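Local coordinates for coenzyme F420-dependent N(5),N(10)-methenyltetrahydromethanopterin reductase-related protein (Desulfurobacterium thermolithotrophum DSM 11699, PDB 6HUZ), which binds the iron-guanylylpyridinol cofactor and methenyl-tetrahydrofolate as an [Fe]-hydrogenase paralog, and probably uses tetrahydrofolate derivatives as substrates, at residues 113-117 and 143-147; 252-257 and 308-314. All coordinates share one frame; numbering follows the deposited sequence.

Contact 1: residues 113-117 and 143-147; sequences ICTTC and STMHP. With FE9 (iron-guanylyl pyridinol cofactor), chain B.
The C-terminal ends of two neighbouring parallel strands, 112-115 and 141-144, run out here into the iron site, where C117 and H146 lie against each other. Three backbone hydrogen bonds set the register: S143 N to I113 O (3.0 Å), T115 N to S143 O (3.2 Å) and M145 N to T115 O (3.1 Å), the last carrying the pairing one residue past the strand. C114 SG lies against M145 CG on the face covered by L180 of helix 174-186, while on the other, near I121, T115 OG1 is hydrogen-bonded to M119 O and has T144 CG2 in van der Waals contact at its side. This is the Rossmann-type N-terminal domain, in which the loops after the parallel strands classically form the cofactor site. In the first of these loops C117 SG ligates the iron at 2.5 Å, and C117 N donates an almost straight bond to the cofactor acyl oxygen O18 (3.2 Å, 165° at the hydrogen). Those two holds fix both the metal and its acyl arm to one residue. The imidazole of H146, with CG anti to the backbone N (chi1 -165°), turns toward 116-117; C117 N sits over one of its faces, offset toward the rim, and C117 CB comes within 3.2 Å of NE2. NE2 is hydrogen-bonded to D204 OD1 and ND1 pairs with A148 N, which fixes the ring's rotation. P147 CG packs 3.2 Å from O18.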
# COMPACT_ATOMS: atom_id res chain seq x y z
N ILE A 113 -29.19 5.63 8.72
CA ILE A 113 -28.39 5.06 9.80
C ILE A 113 -26.94 5.41 9.46
O ILE A 113 -26.52 5.15 8.33
CB ILE A 113 -28.61 3.52 9.89
CG1 ILE A 113 -29.98 3.21 10.51
CG2 ILE A 113 -27.47 2.85 10.67
CD1 ILE A 113 -30.42 1.74 10.38
N CYS A 114 -26.17 5.99 10.40
CA CYS A 114 -24.79 6.38 10.18
C CYS A 114 -23.86 5.67 11.10
O CYS A 114 -24.13 5.62 12.30
CB CYS A 114 -24.61 7.89 10.35
SG CYS A 114 -25.62 8.89 9.25
N THR A 115 -22.72 5.16 10.57
CA THR A 115 -21.75 4.54 11.45
C THR A 115 -20.68 5.59 11.69
O THR A 115 -20.67 6.64 11.03
CB THR A 115 -21.20 3.24 10.89
OG1 THR A 115 -20.65 3.47 9.58
CG2 THR A 115 -22.27 2.13 10.88
N THR A 116 -19.81 5.33 12.65
CA THR A 116 -18.69 6.21 12.98
C THR A 116 -17.39 5.36 12.73
O THR A 116 -17.44 4.40 11.98
CB THR A 116 -18.85 6.78 14.39
OG1 THR A 116 -18.81 5.70 15.33
CG2 THR A 116 -20.13 7.58 14.54
N CYS A 117 -16.26 5.69 13.36
CA CYS A 117 -15.01 4.95 13.16
C CYS A 117 -15.05 3.49 13.57
O CYS A 117 -14.16 2.76 13.16
CB CYS A 117 -13.86 5.65 13.90
SG CYS A 117 -13.78 5.25 15.67
N SER A 143 -25.18 5.60 5.66
CA SER A 143 -24.07 6.50 5.39
C SER A 143 -23.23 6.62 6.66
O SER A 143 -23.24 5.70 7.47
CB SER A 143 -24.59 7.86 4.95
OG SER A 143 -23.55 8.75 4.58
N THR A 144 -22.49 7.73 6.83
CA THR A 144 -21.62 7.89 8.00
C THR A 144 -21.56 9.32 8.48
O THR A 144 -21.82 10.26 7.74
CB THR A 144 -20.09 7.51 7.66
OG1 THR A 144 -19.50 8.43 6.72
CG2 THR A 144 -19.89 6.09 7.13
N MET A 145 -21.16 9.47 9.74
CA MET A 145 -20.93 10.78 10.35
C MET A 145 -19.62 10.51 11.07
O MET A 145 -19.55 10.59 12.29
CB MET A 145 -22.08 11.22 11.27
CG MET A 145 -23.26 11.85 10.49
SD MET A 145 -22.93 13.39 9.59
CE MET A 145 -22.80 14.53 10.88
N HIS A 146 -18.58 10.16 10.29
CA HIS A 146 -17.27 9.83 10.81
C HIS A 146 -16.55 11.13 11.19
O HIS A 146 -16.24 11.94 10.33
CB HIS A 146 -16.47 9.01 9.79
CG HIS A 146 -15.29 8.33 10.38
ND1 HIS A 146 -14.44 9.00 11.24
CD2 HIS A 146 -14.82 7.07 10.19
CE1 HIS A 146 -13.48 8.13 11.54
NE2 HIS A 146 -13.69 6.96 10.94
N PRO A 147 -16.30 11.32 12.51
CA PRO A 147 -15.62 12.54 12.96
C PRO A 147 -14.16 12.67 12.53
O PRO A 147 -13.67 13.80 12.48
CB PRO A 147 -15.75 12.50 14.48
CG PRO A 147 -15.97 11.08 14.82
CD PRO A 147 -16.60 10.41 13.64
O2 FE9 B . -12.22 6.13 19.70
FE FE9 B . -13.50 7.34 16.99
C1F FE9 B . -13.62 8.84 18.03
O1F FE9 B . -13.70 9.77 18.67
C2F FE9 B . -13.00 8.40 15.58
O2F FE9 B . -12.72 9.07 14.71
C8 FE9 B . -15.32 7.33 16.46
O18 FE9 B . -15.75 8.01 15.54
C7 FE9 B . -16.28 6.41 17.20
C6 FE9 B . -15.51 5.90 18.39
N1 FE9 B . -14.15 6.25 18.48
C5 FE9 B . -16.18 5.10 19.43
C5M FE9 B . -17.63 4.72 19.25
C4 FE9 B . -15.39 4.64 20.58
C3 FE9 B . -13.95 5.01 20.66
C3M FE9 B . -13.08 4.60 21.82
C2 FE9 B . -13.36 5.86 19.56
O3P FE9 B . -16.01 3.83 21.48
P1 FE9 B . -16.57 4.33 22.91
O1P FE9 B . -15.90 5.57 23.28
O2P FE9 B . -16.12 3.22 23.99
O5' FE9 B . -18.14 4.50 22.74
C5' FE9 B . -19.02 3.39 22.62
C4' FE9 B . -20.27 3.75 23.42
O4' FE9 B . -21.27 2.76 23.20
C1' FE9 B . -22.01 2.63 24.40
C2' FE9 B . -20.96 2.71 25.48
O2' FE9 B . -21.47 3.04 26.78
C3' FE9 B . -20.02 3.78 24.93
O3' FE9 B . -20.31 5.09 25.42
N9A FE9 B . -22.81 1.39 24.36
C4A FE9 B . -24.04 1.38 23.89
N3A FE9 B . -24.86 2.36 23.45
C2A FE9 B . -26.12 2.03 23.08
N2A FE9 B . -26.90 3.03 22.61
N1A FE9 B . -26.62 0.78 23.15
C6A FE9 B . -25.90 -0.25 23.63
O6A FE9 B . -26.37 -1.40 23.66
C5A FE9 B . -24.52 -0.00 24.02
N7A FE9 B . -23.50 -0.72 24.51
C8A FE9 B . -22.46 0.13 24.71
O HOH W 1 -11.41 6.53 17.26

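Contact 2: residues 252-257 and 308-314; sequences KYGLEG and FSPSEPT. With NA (sodium ion), chain I.
K252 meets E312 at the outer end of the contact, where a long helix packs against an irregular loop. K252 NZ forms a salt bridge with E312 OE2 at 2.8 Å, approaching from above the carboxylate plane, 47° out of it. The same ammonium also pairs with E325 of the second subunit, so two carboxylates probably share its charge across the dimer boundary. Next comes Y253, the example of one aromatic residue serving both apolar and polar partners. With CG anti to the carbonyl carbon (chi1 -49°), its ring extends toward the loop, and OH donates to E312 O at 2.7 Å, with the acceptor in the ring plane at the edge. K252 CG lies over the centre of one ring face, P310 CB approaches CE1 at 3.8 Å, and T314 CG2 touches OH. A phenylalanine in its place would probably leave E312 O without this donor and let the 312-314 part of the loop shift. G254, with positive phi, comes just before the kink at 255-256; E256, within it, turns its carboxylate to a sodium ion, OE1 lying 3.0 Å away, and K356 O and E236 of the second subunit also bind this ion. E256 CG meanwhile brushes F308 CD1. G257 completes the segment: its CA stands 3.5 Å from the F308 ring centroid, 6° off the normal, a CH-pi contact. F308 CZ reaches Y253 CB at 3.5 Å. The contact thus joins helix 232-262 to the loop leading from helix 299-306 to helix 320-331, with L261, one turn beyond G257, touching both aromatic residues and L166 of the second subunit packing on Y253 and P313.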
# COMPACT_ATOMS: atom_id res chain seq x y z
N LYS A 252 -1.66 -11.54 4.73
CA LYS A 252 -1.42 -12.96 4.79
C LYS A 252 -0.49 -13.40 5.90
O LYS A 252 -0.73 -14.43 6.54
CB LYS A 252 -0.82 -13.38 3.44
CG LYS A 252 -0.48 -14.85 3.29
CD LYS A 252 -1.69 -15.69 3.07
CE LYS A 252 -1.30 -17.02 2.46
NZ LYS A 252 -2.51 -17.80 2.11
N TYR A 253 0.60 -12.68 6.11
CA TYR A 253 1.62 -13.12 7.08
C TYR A 253 1.84 -12.23 8.28
O TYR A 253 2.70 -12.54 9.09
CB TYR A 253 2.98 -13.34 6.34
CG TYR A 253 2.91 -14.17 5.07
CD1 TYR A 253 2.74 -15.55 5.12
CD2 TYR A 253 3.11 -13.58 3.83
CE1 TYR A 253 2.74 -16.32 3.96
CE2 TYR A 253 3.07 -14.34 2.66
CZ TYR A 253 2.89 -15.71 2.73
OH TYR A 253 2.85 -16.41 1.55
N GLY A 254 1.06 -11.18 8.43
CA GLY A 254 1.20 -10.28 9.57
C GLY A 254 2.43 -9.39 9.47
O GLY A 254 3.23 -9.51 8.54
N LEU A 255 2.59 -8.53 10.43
CA LEU A 255 3.75 -7.62 10.43
C LEU A 255 5.07 -8.37 10.53
O LEU A 255 6.09 -7.93 10.00
CB LEU A 255 3.64 -6.66 11.63
CG LEU A 255 2.74 -5.44 11.42
CD1 LEU A 255 2.43 -4.78 12.77
CD2 LEU A 255 3.38 -4.47 10.44
N GLU A 256 5.07 -9.48 11.25
CA GLU A 256 6.29 -10.25 11.41
C GLU A 256 6.70 -10.83 10.06
O GLU A 256 7.87 -10.87 9.77
CB GLU A 256 6.14 -11.33 12.50
CG GLU A 256 5.23 -12.50 12.16
CD GLU A 256 3.77 -12.33 12.56
OE1 GLU A 256 3.26 -11.19 12.53
OE2 GLU A 256 3.12 -13.35 12.90
N GLY A 257 5.75 -11.25 9.25
CA GLY A 257 6.03 -11.81 7.94
C GLY A 257 6.53 -10.71 7.01
O GLY A 257 7.49 -10.90 6.27
N PHE A 308 9.69 -16.49 12.06
CA PHE A 308 8.67 -16.58 11.02
C PHE A 308 9.05 -17.41 9.84
O PHE A 308 10.18 -17.34 9.39
CB PHE A 308 8.35 -15.18 10.48
CG PHE A 308 7.45 -15.20 9.25
CD1 PHE A 308 6.08 -15.41 9.38
CD2 PHE A 308 7.98 -15.08 7.98
CE1 PHE A 308 5.27 -15.49 8.25
CE2 PHE A 308 7.16 -15.12 6.85
CZ PHE A 308 5.81 -15.35 6.98
N SER A 309 8.08 -18.13 9.28
CA SER A 309 8.31 -18.93 8.08
C SER A 309 7.00 -18.91 7.27
O SER A 309 5.95 -19.13 7.87
CB SER A 309 8.70 -20.36 8.43
OG SER A 309 9.39 -20.96 7.35
N PRO A 310 7.00 -18.63 5.95
CA PRO A 310 5.71 -18.62 5.23
C PRO A 310 5.13 -20.04 5.14
O PRO A 310 5.80 -20.93 4.66
CB PRO A 310 6.07 -18.06 3.85
CG PRO A 310 7.50 -18.44 3.66
CD PRO A 310 8.12 -18.34 5.03
N SER A 311 3.89 -20.23 5.59
CA SER A 311 3.24 -21.56 5.57
C SER A 311 2.87 -21.99 4.16
O SER A 311 2.98 -23.17 3.84
CB SER A 311 2.00 -21.54 6.46
OG SER A 311 1.18 -20.42 6.17
N GLU A 312 2.40 -21.05 3.33
CA GLU A 312 2.03 -21.38 1.97
C GLU A 312 2.36 -20.22 1.02
O GLU A 312 2.43 -19.05 1.44
CB GLU A 312 0.55 -21.76 1.90
CG GLU A 312 -0.39 -20.66 2.31
CD GLU A 312 -1.83 -21.12 2.33
OE1 GLU A 312 -2.13 -22.10 3.06
OE2 GLU A 312 -2.66 -20.51 1.62
N PRO A 313 2.56 -20.53 -0.27
CA PRO A 313 2.87 -19.46 -1.23
C PRO A 313 1.70 -18.58 -1.60
O PRO A 313 0.54 -18.95 -1.40
CB PRO A 313 3.36 -20.25 -2.46
CG PRO A 313 2.66 -21.53 -2.38
CD PRO A 313 2.51 -21.85 -0.92
N THR A 314 1.99 -17.40 -2.15
CA THR A 314 0.98 -16.46 -2.60
C THR A 314 1.59 -15.50 -3.59
O THR A 314 2.82 -15.43 -3.74
CB THR A 314 0.31 -15.70 -1.45
OG1 THR A 314 -0.85 -15.04 -1.97
CG2 THR A 314 1.24 -14.67 -0.80
NA NA I . 0.34 -10.97 13.09
O HOH W 2 -0.32 -11.62 15.68

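How the contacts relate
Contacts 1 and 2 illustrate a division between the cofactor and substrate pocket and a subunit boundary. Their centres are 34 Å apart and their nearest atoms about 18 Å, so neither touches the other, and along the chain contact 1 closes before contact 2 opens. Contact 1 is wholly buried and holds residues of the iron-cofactor pocket; the side chain of C117 also comes within about 4 Å of the bound methenyltetrahydrofolate. Contact 2 is partly exposed, and its ion is sodium. The centre of contact 1 is about 9 Å, and that of contact 2 about 25 Å, from the centre of the chain. The second subunit reaches contact 2 but leaves contact 1 untouched.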